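Local coordinates for MarR family transcriptional regulator (Staphylococcus epidermidis, PDB 5HLI), which regulates transcription as a redox-sensing, DNA-binding MarR-type dimer whose oxidised form carries disulfide bonds between its two chains, at the interface of chains A and B. Coordinates in Å, arbitrary orientation; residue numbers count along the deposited sequence, not the author numbering. Chains: chain A/B, MarR family transcriptional regulator.

Contact 1: the interface of chains A and B. Residues chain A 27, 30-31, 34, 41, 44-45; chain B 17, 20-21, 24.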
loop_
_atom_site.group_PDB
_atom_site.type_symbol
_atom_site.label_atom_id
_atom_site.label_comp_id
_atom_site.label_asym_id
_atom_site.label_seq_id
_atom_site.Cartn_x
_atom_site.Cartn_y
_atom_site.Cartn_z
ATOM N N ALA A 27 2.222 -2.181 4.839
ATOM C CA ALA A 27 3.088 -1.026 4.620
ATOM C C ALA A 27 3.402 -0.311 5.929
ATOM O O ALA A 27 4.551 0.076 6.172
ATOM C CB ALA A 27 2.439 -0.064 3.625
ATOM N N TYR A 30 6.001 -2.292 7.752
ATOM C CA TYR A 30 7.330 -2.053 7.197
ATOM C C TYR A 30 7.889 -0.718 7.669
ATOM O O TYR A 30 9.035 -0.637 8.127
ATOM C CB TYR A 30 7.281 -2.094 5.668
ATOM C CG TYR A 30 7.605 -3.444 5.064
ATOM C CD1 TYR A 30 8.923 -3.844 4.882
ATOM C CD2 TYR A 30 6.595 -4.307 4.658
ATOM C CE1 TYR A 30 9.226 -5.074 4.324
ATOM C CE2 TYR A 30 6.889 -5.539 4.101
ATOM C CZ TYR A 30 8.205 -5.916 3.936
ATOM O OH TYR A 30 8.501 -7.140 3.382
ATOM N N GLU A 31 7.084 0.343 7.574
ATOM C CA GLU A 31 7.562 1.667 7.957
ATOM C C GLU A 31 7.961 1.707 9.427
ATOM O O GLU A 31 8.951 2.352 9.792
ATOM C CB GLU A 31 6.490 2.712 7.641
ATOM C CG GLU A 31 6.311 2.944 6.142
ATOM C CD GLU A 31 4.883 3.275 5.750
ATOM O OE1 GLU A 31 4.584 3.277 4.533
ATOM O OE2 GLU A 31 4.055 3.531 6.650
ATOM N N LEU A 34 11.354 -0.402 9.597
ATOM C CA LEU A 34 12.457 0.327 8.976
ATOM C C LEU A 34 12.872 1.524 9.821
ATOM O O LEU A 34 14.063 1.844 9.916
ATOM C CB LEU A 34 12.065 0.772 7.566
ATOM C CG LEU A 34 11.790 -0.340 6.551
ATOM C CD1 LEU A 34 11.307 0.245 5.229
ATOM C CD2 LEU A 34 13.021 -1.204 6.340
ATOM N N TYR A 41 12.446 3.601 3.214
ATOM C CA TYR A 41 12.131 2.623 2.178
ATOM C C TYR A 41 13.185 2.632 1.077
ATOM O O TYR A 41 13.659 1.575 0.649
ATOM C CB TYR A 41 10.740 2.903 1.602
ATOM C CG TYR A 41 10.466 2.190 0.299
ATOM C CD1 TYR A 41 10.446 0.802 0.235
ATOM C CD2 TYR A 41 10.218 2.905 -0.866
ATOM C CE1 TYR A 41 10.193 0.146 -0.953
ATOM C CE2 TYR A 41 9.961 2.258 -2.060
ATOM C CZ TYR A 41 9.952 0.879 -2.099
ATOM O OH TYR A 41 9.699 0.233 -3.285
ATOM N N TYR A 44 16.287 1.076 2.200
ATOM C CA TYR A 44 16.037 -0.361 2.253
ATOM C C TYR A 44 16.215 -1.004 0.883
ATOM O O TYR A 44 16.752 -2.114 0.775
ATOM C CB TYR A 44 14.627 -0.597 2.794
ATOM C CG TYR A 44 14.225 -2.033 3.036
ATOM C CD1 TYR A 44 15.080 -2.929 3.668
ATOM C CD2 TYR A 44 12.963 -2.480 2.673
ATOM C CE1 TYR A 44 14.695 -4.240 3.902
ATOM C CE2 TYR A 44 12.568 -3.779 2.905
ATOM C CZ TYR A 44 13.435 -4.657 3.519
ATOM O OH TYR A 44 13.033 -5.952 3.745
ATOM N N LEU A 45 15.775 -0.321 -0.178
ATOM C CA LEU A 45 15.959 -0.852 -1.526
ATOM C C LEU A 45 17.437 -0.989 -1.867
ATOM O O LEU A 45 17.848 -1.976 -2.487
ATOM C CB LEU A 45 15.257 0.042 -2.549
ATOM C CG LEU A 45 13.728 0.075 -2.542
ATOM C CD1 LEU A 45 13.223 0.979 -3.653
ATOM C CD2 LEU A 45 13.159 -1.324 -2.691
ATOM N N PHE B 17 6.525 -8.382 1.413
ATOM C CA PHE B 17 7.103 -7.418 0.484
ATOM C C PHE B 17 6.241 -7.281 -0.765
ATOM O O PHE B 17 6.121 -6.185 -1.327
ATOM C CB PHE B 17 8.528 -7.826 0.113
ATOM C CG PHE B 17 9.332 -6.720 -0.506
ATOM C CD1 PHE B 17 9.795 -5.668 0.268
ATOM C CD2 PHE B 17 9.625 -6.730 -1.859
ATOM C CE1 PHE B 17 10.535 -4.645 -0.295
ATOM C CE2 PHE B 17 10.366 -5.711 -2.430
ATOM C CZ PHE B 17 10.822 -4.667 -1.647
ATOM N N TYR B 20 3.577 -5.079 0.301
ATOM C CA TYR B 20 4.189 -3.756 0.398
ATOM C C TYR B 20 4.212 -3.063 -0.962
ATOM O O TYR B 20 3.829 -1.893 -1.085
ATOM C CB TYR B 20 5.602 -3.901 0.962
ATOM C CG TYR B 20 6.228 -2.652 1.544
ATOM C CD1 TYR B 20 5.461 -1.549 1.898
ATOM C CD2 TYR B 20 7.603 -2.582 1.735
ATOM C CE1 TYR B 20 6.058 -0.409 2.441
ATOM C CE2 TYR B 20 8.199 -1.460 2.265
ATOM C CZ TYR B 20 7.429 -0.378 2.617
ATOM O OH TYR B 20 8.053 0.730 3.145
ATOM N N ASN B 21 4.660 -3.778 -1.999
ATOM C CA ASN B 21 4.630 -3.228 -3.351
ATOM C C ASN B 21 3.209 -2.883 -3.775
ATOM O O ASN B 21 2.967 -1.825 -4.367
ATOM C CB ASN B 21 5.247 -4.219 -4.339
ATOM C CG ASN B 21 6.760 -4.276 -4.250
ATOM O OD1 ASN B 21 7.404 -3.335 -3.785
ATOM N ND2 ASN B 21 7.336 -5.385 -4.699
ATOM N N ARG B 24 1.793 0.497 -2.799
ATOM C CA ARG B 24 2.195 1.612 -3.652
ATOM C C ARG B 24 1.445 1.593 -4.978
ATOM O O ARG B 24 1.052 2.647 -5.490
ATOM C CB ARG B 24 3.704 1.570 -3.896
ATOM C CG ARG B 24 4.552 1.950 -2.690
ATOM C CD ARG B 24 6.033 1.742 -2.975
ATOM N NE ARG B 24 6.431 0.341 -2.853
ATOM C CZ ARG B 24 6.797 -0.231 -1.707
ATOM N NH1 ARG B 24 6.813 0.478 -0.589
ATOM N NH2 ARG B 24 7.146 -1.511 -1.679
HETATM O O HOH W 1 9.893 -2.367 -4.226
#

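Contact 2: the interface of chains A and B. Residues chain A 9, 12-13; chain B 44, 112-114, 116-117.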
loop_
_atom_site.group_PDB
_atom_site.type_symbol
_atom_site.label_atom_id
_atom_site.label_comp_id
_atom_site.label_asym_id
_atom_site.label_seq_id
_atom_site.Cartn_x
_atom_site.Cartn_y
_atom_site.Cartn_z
ATOM N N MET A 9 -18.515 -6.681 -11.261
ATOM C CA MET A 9 -18.033 -5.323 -11.033
ATOM C C MET A 9 -18.037 -4.979 -9.549
ATOM O O MET A 9 -17.123 -4.307 -9.057
ATOM C CB MET A 9 -18.895 -4.327 -11.809
ATOM C CG MET A 9 -18.150 -3.112 -12.328
ATOM S SD MET A 9 -17.605 -3.330 -14.031
ATOM C CE MET A 9 -19.179 -3.357 -14.886
ATOM N N ALA A 12 -15.348 -6.980 -7.607
ATOM C CA ALA A 12 -14.038 -6.432 -7.945
ATOM C C ALA A 12 -13.727 -5.205 -7.099
ATOM O O ALA A 12 -12.634 -5.090 -6.530
ATOM C CB ALA A 12 -13.978 -6.091 -9.434
ATOM N N ASN A 13 -14.681 -4.277 -7.000
ATOM C CA ASN A 13 -14.502 -3.124 -6.126
ATOM C C ASN A 13 -14.371 -3.522 -4.663
ATOM O O ASN A 13 -13.835 -2.743 -3.870
ATOM C CB ASN A 13 -15.665 -2.143 -6.290
ATOM C CG ASN A 13 -15.492 -1.224 -7.481
ATOM O OD1 ASN A 13 -15.270 -0.022 -7.323
ATOM N ND2 ASN A 13 -15.586 -1.784 -8.682
ATOM N N TYR B 44 -14.095 8.228 -2.245
ATOM C CA TYR B 44 -14.663 7.065 -2.917
ATOM C C TYR B 44 -15.178 6.042 -1.912
ATOM O O TYR B 44 -16.198 5.384 -2.151
ATOM C CB TYR B 44 -13.619 6.444 -3.847
ATOM C CG TYR B 44 -13.871 4.991 -4.185
ATOM C CD1 TYR B 44 -14.777 4.633 -5.172
ATOM C CD2 TYR B 44 -13.191 3.978 -3.520
ATOM C CE1 TYR B 44 -15.008 3.305 -5.482
ATOM C CE2 TYR B 44 -13.414 2.651 -3.820
ATOM C CZ TYR B 44 -14.322 2.319 -4.802
ATOM O OH TYR B 44 -14.543 0.997 -5.106
ATOM N N VAL B 112 -18.214 4.657 -11.836
ATOM C CA VAL B 112 -17.105 4.563 -10.891
ATOM C C VAL B 112 -16.677 3.111 -10.719
ATOM O O VAL B 112 -15.483 2.791 -10.752
ATOM C CB VAL B 112 -17.490 5.202 -9.545
ATOM C CG1 VAL B 112 -16.426 4.906 -8.494
ATOM C CG2 VAL B 112 -17.681 6.703 -9.713
ATOM N N PHE B 113 -17.647 2.211 -10.537
ATOM C CA PHE B 113 -17.329 0.793 -10.394
ATOM C C PHE B 113 -16.597 0.265 -11.619
ATOM O O PHE B 113 -15.650 -0.521 -11.494
ATOM C CB PHE B 113 -18.607 -0.015 -10.153
ATOM C CG PHE B 113 -19.017 -0.094 -8.708
ATOM C CD1 PHE B 113 -18.597 0.860 -7.797
ATOM C CD2 PHE B 113 -19.815 -1.135 -8.261
ATOM C CE1 PHE B 113 -18.974 0.781 -6.467
ATOM C CE2 PHE B 113 -20.193 -1.219 -6.934
ATOM C CZ PHE B 113 -19.771 -0.261 -6.036
ATOM N N GLU B 114 -17.021 0.684 -12.815
ATOM C CA GLU B 114 -16.385 0.205 -14.037
ATOM C C GLU B 114 -14.939 0.681 -14.130
ATOM O O GLU B 114 -14.056 -0.083 -14.534
ATOM C CB GLU B 114 -17.187 0.665 -15.257
ATOM C CG GLU B 114 -16.742 0.060 -16.584
ATOM C CD GLU B 114 -15.593 0.817 -17.230
ATOM O OE1 GLU B 114 -14.894 0.223 -18.080
ATOM O OE2 GLU B 114 -15.393 2.003 -16.893
ATOM N N ILE B 116 -12.933 1.253 -11.746
ATOM C CA ILE B 116 -12.110 0.631 -10.717
ATOM C C ILE B 116 -12.000 -0.882 -10.903
ATOM O O ILE B 116 -10.987 -1.477 -10.520
ATOM C CB ILE B 116 -12.677 0.984 -9.327
ATOM C CG1 ILE B 116 -12.669 2.500 -9.120
ATOM C CG2 ILE B 116 -11.896 0.296 -8.221
ATOM C CD1 ILE B 116 -11.311 3.133 -9.311
ATOM N N SER B 117 -13.008 -1.511 -11.514
ATOM C CA SER B 117 -13.100 -2.968 -11.525
ATOM C C SER B 117 -11.936 -3.638 -12.244
ATOM O O SER B 117 -11.682 -4.825 -12.010
ATOM C CB SER B 117 -14.415 -3.406 -12.173
ATOM O OG SER B 117 -14.503 -2.934 -13.505
#

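Contact 3: the interface of chains A and B. Residues chain A 26, 30, 116-120; chain B 11-13, 15-17, 139, 143, 146.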
loop_
_atom_site.group_PDB
_atom_site.type_symbol
_atom_site.label_atom_id
_atom_site.label_comp_id
_atom_site.label_asym_id
_atom_site.label_seq_id
_atom_site.Cartn_x
_atom_site.Cartn_y
_atom_site.Cartn_z
ATOM N N PHE A 26 0.309 -3.873 5.994
ATOM C CA PHE A 26 1.663 -4.369 5.767
ATOM C C PHE A 26 2.639 -3.216 5.575
ATOM O O PHE A 26 3.765 -3.252 6.086
ATOM C CB PHE A 26 1.694 -5.298 4.556
ATOM C CG PHE A 26 1.190 -6.685 4.836
ATOM C CD1 PHE A 26 1.894 -7.537 5.671
ATOM C CD2 PHE A 26 0.023 -7.143 4.248
ATOM C CE1 PHE A 26 1.435 -8.817 5.926
ATOM C CE2 PHE A 26 -0.438 -8.423 4.494
ATOM C CZ PHE A 26 0.271 -9.262 5.335
ATOM N N TYR A 30 6.001 -2.292 7.752
ATOM C CA TYR A 30 7.330 -2.053 7.197
ATOM C C TYR A 30 7.889 -0.718 7.669
ATOM O O TYR A 30 9.035 -0.637 8.127
ATOM C CB TYR A 30 7.281 -2.094 5.668
ATOM C CG TYR A 30 7.605 -3.444 5.064
ATOM C CD1 TYR A 30 8.923 -3.844 4.882
ATOM C CD2 TYR A 30 6.595 -4.307 4.658
ATOM C CE1 TYR A 30 9.226 -5.074 4.324
ATOM C CE2 TYR A 30 6.889 -5.539 4.101
ATOM C CZ TYR A 30 8.205 -5.916 3.936
ATOM O OH TYR A 30 8.501 -7.140 3.382
ATOM N N ILE A 116 11.379 -8.239 9.927
ATOM C CA ILE A 116 10.266 -8.196 8.984
ATOM C C ILE A 116 9.444 -9.473 9.066
ATOM O O ILE A 116 8.220 -9.443 8.890
ATOM C CB ILE A 116 10.789 -7.950 7.554
ATOM C CG1 ILE A 116 11.576 -6.638 7.489
ATOM C CG2 ILE A 116 9.638 -7.915 6.551
ATOM C CD1 ILE A 116 10.811 -5.440 8.004
ATOM N N SER A 117 10.088 -10.604 9.372
ATOM C CA SER A 117 9.424 -11.903 9.320
ATOM C C SER A 117 8.244 -12.013 10.278
ATOM O O SER A 117 7.415 -12.915 10.116
ATOM C CB SER A 117 10.429 -13.016 9.618
ATOM O OG SER A 117 10.847 -12.977 10.973
ATOM N N SER A 118 8.144 -11.131 11.270
ATOM C CA SER A 118 6.997 -11.139 12.167
ATOM C C SER A 118 5.750 -10.522 11.542
ATOM O O SER A 118 4.727 -10.410 12.223
ATOM C CB SER A 118 7.338 -10.408 13.468
ATOM O OG SER A 118 7.783 -9.088 13.211
ATOM N N CYS A 119 5.808 -10.130 10.267
ATOM C CA CYS A 119 4.646 -9.533 9.618
ATOM C C CYS A 119 3.498 -10.525 9.488
ATOM O O CYS A 119 2.333 -10.119 9.422
ATOM C CB CYS A 119 5.045 -8.985 8.247
ATOM S SG CYS A 119 5.782 -10.211 7.143
ATOM N N LEU A 120 3.803 -11.826 9.453
ATOM C CA LEU A 120 2.805 -12.881 9.412
ATOM C C LEU A 120 2.751 -13.618 10.746
ATOM O O LEU A 120 3.786 -13.787 11.399
ATOM C CB LEU A 120 3.109 -13.886 8.293
ATOM C CG LEU A 120 3.127 -13.347 6.862
ATOM C CD1 LEU A 120 3.264 -14.490 5.867
ATOM C CD2 LEU A 120 1.873 -12.532 6.578
ATOM N N LEU B 11 9.508 -16.979 3.576
ATOM C CA LEU B 11 8.157 -16.871 3.037
ATOM C C LEU B 11 7.418 -15.667 3.606
ATOM O O LEU B 11 6.597 -15.059 2.910
ATOM C CB LEU B 11 7.371 -18.152 3.314
ATOM C CG LEU B 11 7.920 -19.453 2.723
ATOM C CD1 LEU B 11 7.137 -20.646 3.251
ATOM C CD2 LEU B 11 7.882 -19.417 1.202
ATOM N N ALA B 12 7.686 -15.312 4.864
ATOM C CA ALA B 12 7.077 -14.116 5.434
ATOM C C ALA B 12 7.550 -12.865 4.701
ATOM O O ALA B 12 6.736 -12.041 4.267
ATOM C CB ALA B 12 7.392 -14.024 6.927
ATOM N N ASN B 13 8.869 -12.714 4.548
ATOM C CA ASN B 13 9.413 -11.584 3.801
ATOM C C ASN B 13 8.849 -11.527 2.388
ATOM O O ASN B 13 8.501 -10.449 1.894
ATOM C CB ASN B 13 10.938 -11.672 3.751
ATOM C CG ASN B 13 11.598 -11.023 4.945
ATOM O OD1 ASN B 13 12.020 -9.868 4.881
ATOM N ND2 ASN B 13 11.695 -11.763 6.045
ATOM N N LEU B 15 5.999 -12.701 1.034
ATOM C CA LEU B 15 4.619 -12.319 0.972
ATOM C C LEU B 15 4.415 -10.871 1.376
ATOM O O LEU B 15 3.728 -10.142 0.726
ATOM C CB LEU B 15 3.768 -13.224 1.850
ATOM C CG LEU B 15 2.311 -12.824 1.882
ATOM C CD1 LEU B 15 1.755 -12.585 0.526
ATOM C CD2 LEU B 15 1.505 -13.908 2.505
ATOM N N CYS B 16 5.035 -10.482 2.464
ATOM C CA CYS B 16 4.810 -9.140 2.989
ATOM C C CYS B 16 5.420 -8.072 2.094
ATOM O O CYS B 16 4.884 -6.961 2.011
ATOM C CB CYS B 16 5.361 -9.042 4.406
ATOM S SG CYS B 16 4.544 -10.177 5.544
ATOM N N PHE B 17 6.525 -8.382 1.413
ATOM C CA PHE B 17 7.103 -7.418 0.484
ATOM C C PHE B 17 6.241 -7.281 -0.765
ATOM O O PHE B 17 6.121 -6.185 -1.327
ATOM C CB PHE B 17 8.528 -7.826 0.113
ATOM C CG PHE B 17 9.332 -6.720 -0.506
ATOM C CD1 PHE B 17 9.795 -5.668 0.268
ATOM C CD2 PHE B 17 9.625 -6.730 -1.859
ATOM C CE1 PHE B 17 10.535 -4.645 -0.295
ATOM C CE2 PHE B 17 10.366 -5.711 -2.430
ATOM C CZ PHE B 17 10.822 -4.667 -1.647
ATOM N N LEU B 139 -5.609 -11.219 8.897
ATOM C CA LEU B 139 -4.380 -10.440 8.787
ATOM C C LEU B 139 -4.580 -9.022 9.305
ATOM O O LEU B 139 -3.664 -8.438 9.898
ATOM C CB LEU B 139 -3.899 -10.418 7.336
ATOM C CG LEU B 139 -3.292 -11.711 6.792
ATOM C CD1 LEU B 139 -3.168 -11.644 5.277
ATOM C CD2 LEU B 139 -1.938 -11.969 7.430
ATOM N N LEU B 143 -1.994 -7.641 12.055
ATOM C CA LEU B 143 -1.127 -6.539 11.649
ATOM C C LEU B 143 -1.352 -5.304 12.512
ATOM O O LEU B 143 -0.393 -4.620 12.887
ATOM C CB LEU B 143 -1.350 -6.211 10.172
ATOM C CG LEU B 143 -0.733 -7.187 9.165
ATOM C CD1 LEU B 143 -1.157 -6.843 7.742
ATOM C CD2 LEU B 143 0.785 -7.195 9.289
ATOM N N LEU B 146 0.545 -5.546 15.669
ATOM C CA LEU B 146 1.972 -5.321 15.476
ATOM C C LEU B 146 2.296 -3.834 15.375
ATOM O O LEU B 146 3.301 -3.373 15.916
ATOM C CB LEU B 146 2.466 -6.054 14.227
ATOM C CG LEU B 146 2.317 -7.577 14.231
ATOM C CD1 LEU B 146 2.590 -8.147 12.848
ATOM C CD2 LEU B 146 3.238 -8.204 15.265
HETATM O O HOH W 2 11.025 -7.842 3.112
#

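Contact 4: the interface of chains A and B. Residues chain A 22, 25, 28-29; chain B 139-140, 143, 147.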
loop_
_atom_site.group_PDB
_atom_site.type_symbol
_atom_site.label_atom_id
_atom_site.label_comp_id
_atom_site.label_asym_id
_atom_site.label_seq_id
_atom_site.Cartn_x
_atom_site.Cartn_y
_atom_site.Cartn_z
ATOM N N VAL A 22 -5.530 -4.139 3.496
ATOM C CA VAL A 22 -4.562 -4.968 4.205
ATOM C C VAL A 22 -3.139 -4.665 3.739
ATOM O O VAL A 22 -2.195 -4.736 4.536
ATOM C CB VAL A 22 -4.906 -6.463 4.061
ATOM C CG1 VAL A 22 -4.806 -6.916 2.622
ATOM C CG2 VAL A 22 -4.001 -7.308 4.948
ATOM N N LEU A 25 -1.765 -2.005 5.792
ATOM C CA LEU A 25 -1.326 -2.442 7.113
ATOM C C LEU A 25 0.049 -3.092 7.045
ATOM O O LEU A 25 0.879 -2.900 7.944
ATOM C CB LEU A 25 -2.350 -3.402 7.718
ATOM C CG LEU A 25 -3.729 -2.803 7.995
ATOM C CD1 LEU A 25 -4.670 -3.865 8.529
ATOM C CD2 LEU A 25 -3.619 -1.641 8.969
ATOM N N GLN A 28 2.392 -0.124 6.783
ATOM C CA GLN A 28 2.627 0.511 8.076
ATOM C C GLN A 28 3.536 -0.333 8.955
ATOM O O GLN A 28 4.304 0.212 9.755
ATOM C CB GLN A 28 1.299 0.772 8.787
ATOM C CG GLN A 28 0.436 1.840 8.119
ATOM C CD GLN A 28 -1.017 1.768 8.553
ATOM O OE1 GLN A 28 -1.324 1.353 9.669
ATOM N NE2 GLN A 28 -1.919 2.170 7.670
ATOM N N PHE A 29 3.461 -1.659 8.829
ATOM C CA PHE A 29 4.381 -2.519 9.563
ATOM C C PHE A 29 5.811 -2.323 9.073
ATOM O O PHE A 29 6.743 -2.204 9.877
ATOM C CB PHE A 29 3.956 -3.982 9.428
ATOM C CG PHE A 29 4.932 -4.953 10.032
ATOM C CD1 PHE A 29 4.866 -5.276 11.378
ATOM C CD2 PHE A 29 5.916 -5.544 9.255
ATOM C CE1 PHE A 29 5.764 -6.168 11.938
ATOM C CE2 PHE A 29 6.816 -6.435 9.809
ATOM C CZ PHE A 29 6.738 -6.748 11.150
ATOM N N LEU B 139 -5.609 -11.219 8.897
ATOM C CA LEU B 139 -4.380 -10.440 8.787
ATOM C C LEU B 139 -4.580 -9.022 9.305
ATOM O O LEU B 139 -3.664 -8.438 9.898
ATOM C CB LEU B 139 -3.899 -10.418 7.336
ATOM C CG LEU B 139 -3.292 -11.711 6.792
ATOM C CD1 LEU B 139 -3.168 -11.644 5.277
ATOM C CD2 LEU B 139 -1.938 -11.969 7.430
ATOM N N GLU B 140 -5.770 -8.454 9.093
ATOM C CA GLU B 140 -6.035 -7.095 9.555
ATOM C C GLU B 140 -5.966 -6.993 11.073
ATOM O O GLU B 140 -5.550 -5.958 11.607
ATOM C CB GLU B 140 -7.402 -6.628 9.054
ATOM N N LEU B 143 -1.994 -7.641 12.055
ATOM C CA LEU B 143 -1.127 -6.539 11.649
ATOM C C LEU B 143 -1.352 -5.304 12.512
ATOM O O LEU B 143 -0.393 -4.620 12.887
ATOM C CB LEU B 143 -1.350 -6.211 10.172
ATOM C CG LEU B 143 -0.733 -7.187 9.165
ATOM C CD1 LEU B 143 -1.157 -6.843 7.742
ATOM C CD2 LEU B 143 0.785 -7.195 9.289
ATOM N N ILE B 147 1.447 -3.086 14.677
ATOM C CA ILE B 147 1.670 -1.654 14.502
ATOM C C ILE B 147 1.460 -0.917 15.820
ATOM O O ILE B 147 2.267 -0.068 16.211
ATOM C CB ILE B 147 0.757 -1.104 13.393
ATOM C CG1 ILE B 147 0.996 -1.862 12.085
ATOM C CG2 ILE B 147 0.990 0.388 13.201
ATOM C CD1 ILE B 147 -0.096 -1.667 11.051
#

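Contact 1: the interface of chains A and B
In this stretch of the MarR-family dimer interface, helix 2-34 of chain B lays its aromatic face against helices 2-36 and 41-52 of chain A. Packing is tightest around B:Tyr20, a flat side chain broad enough to be gripped on both faces. With CG anti to the backbone N (chi1 -161°), its ring lies parallel to that of A:Tyr30, the planes 6° apart and the centroids 4.1 Å apart. The small A:Ala27 lets the ring edge come close to the helix, CD1 of B:Tyr20 lying 3.6 Å from CA of A:Ala27. NH1 of B:Arg24 lies over the other face of B:Tyr20, toward its rim. The arginine, bent at chi3 (-79°), spreads its guanidinium nearly parallel to the A:Tyr41 ring, with NH1 3.6 Å from the ring centroid in a cation-pi contact. NH2 of B:Arg24 donates to OD1 of B:Asn21 at 2.8 Å, which helps hold the guanidinium's rotation. The looser side is hydrated: a water joins OH of A:Tyr41 to OD1 of B:Asn21, two atoms otherwise 4.3 Å apart. Beyond the stack, the phenol OH of A:Tyr30 lies 3.1 Å from the backbone N of B:Phe17, beside rather than along the N-H, which points to O of B:Asn13.

Contact 2: the interface of chains A and B
A:Met9 and B:Phe113 supply the apolar centre. The flexible thioether of A:Met9, bent at chi2 and chi3, curls over helix 109-117 of chain B, so that SD rests 3.7 Å from CA of B:Glu114 and against CB of B:Ser117, while CG meets CB of B:Phe113. A:Ala12, short enough to let the backbones approach, sets CB 3.9 Å from CA of B:Ser117. Next comes the amide of A:Asn13, stacked over one face of the B:Phe113 ring with its CG offset toward the rim, the planes 26° apart; B:Ile116 adds CB and CG2 beside OD1. The polar rim uses both ends of this amide, which is why asparagine suits the place. The phenol of B:Tyr44 donates through OH to OD1 of A:Asn13 at 2.5 Å, in plane and on a lone pair. ND2 of A:Asn13 donates to the backbone O of B:Phe113 at 3.1 Å, again on a lone pair, and to O of A:Met9 at 3.0 Å, one turn back. Together these bonds fix the amide's rotation and tell its O from its N. B:Ser117 turns OG back to O of B:Glu114. The site lies where the N-terminal part of helix 2-36 of chain A crosses chain B, bridging helices 41-52 and 109-117.

Contact 3: the interface of chains A and B
This MarR-type redox sensor carries its intersubunit disulfide here. The covalent link joins SG of A:Cys119, in the loop after helix 103-117, to SG of B:Cys16 on helix 2-34 of chain B, at 2.0 Å. The sulfurs start from different torsions: SG of A:Cys119 sits in the crowded position between backbone N and carbonyl carbon (chi1 57°), while SG of B:Cys16 is anti to its carbonyl carbon (chi1 -62°). Cysteine suits both places because oxidation can tie the chains together.

Apolar contacts wrap the sulfurs. The CE1 corner of the A:Phe26 ring lies 3.4 Å from SG of B:Cys16, the sulfur being out of the ring plane on the side away from B:Leu143. The opposite face of that ring receives the CD1 methyl of B:Leu143 in a CH-pi contact, 3.5 Å from the centroid and nearly over the centre. The forked A:Leu120 divides its branches: CD2 lies 3.7 Å from SG of B:Cys16 and also meets B:Leu139, while CD1 meets CD2 of B:Leu15 and CA of B:Ala12. The small B:Ala12 lets the A:Ser117 backbone close in, and CD1 of B:Leu146 sits beside the A:Ser118 carbonyl.

Polar contact is mediated by water. A water in the plane of the A:Tyr30 ring lies 2.6 Å from its OH and 2.9 Å from OD1 of B:Asn13, whose amide carbon CG is 4.0 Å from CG2 of A:Ile116.

Contact 4: the interface of chains A and B
A helix-on-helix seam of the MarR-type dimerisation region, built from helix 2-36 of chain A and the C-terminal helix 136-147 of chain B, forms this contact. It is apolar in character: carbon meets carbon or the side of a carbonyl, and polar pairing plays no part. A:Leu25 lies in the middle. Its CG is anti to the carbonyl carbon (chi1 -64°), and the branched end spreads along the partner helix: CD1 rests 3.7 Å from CA of B:Glu140, whose side chain is modelled only to CB, and CD2 faces CD1 of B:Ile147 at 4.1 Å. Closer to the backbone, CB of A:Leu25 takes the CD1 methyl of B:Leu143 at 3.6 Å, so leucine serves with stem and both branches. One turn earlier, the beta-branched A:Val22 is short and broad; CG2, anti to the backbone N, touches CB of B:Leu139 at 3.9 Å and CD1 of B:Leu143 at 4.0 Å.

At the other end B:Ile147 crosses A:Leu25 and A:Gln28 at about right angles. Its slender CG1 arm (chi2 164°) carries CD1 to the A:Leu25 backbone O and to CB of A:Gln28, 3.6 Å away. The extended A:Gln28 sets OE1 beside it; glutamine suits this rim, its CB packing on the methyl while the amide can face a more polar setting. The seam lays most of helix 136-147 of chain B along the C-terminal half of helix 2-36 of chain A.

Helix 2-36 of chain A enters every contact. Contacts 3 and 4 lie about 8 Å apart between the centres of their C-alpha atoms and share B:Leu139 and B:Leu143, while contacts 1 and 3, about 10 Å apart, share A:Tyr30 and B:Phe17. Contacts 1 and 4 are about 12 Å apart, so these three form one continuous patch around the disulfide. The C-alpha centre of contact 2 is 24 to 28 Å from theirs, across the two-fold. Because B:Cys16 precedes B:Phe17, which touches A:Tyr44 of helix 41-52, oxidation could plausibly be relayed to the placement of the DNA-binding lobes.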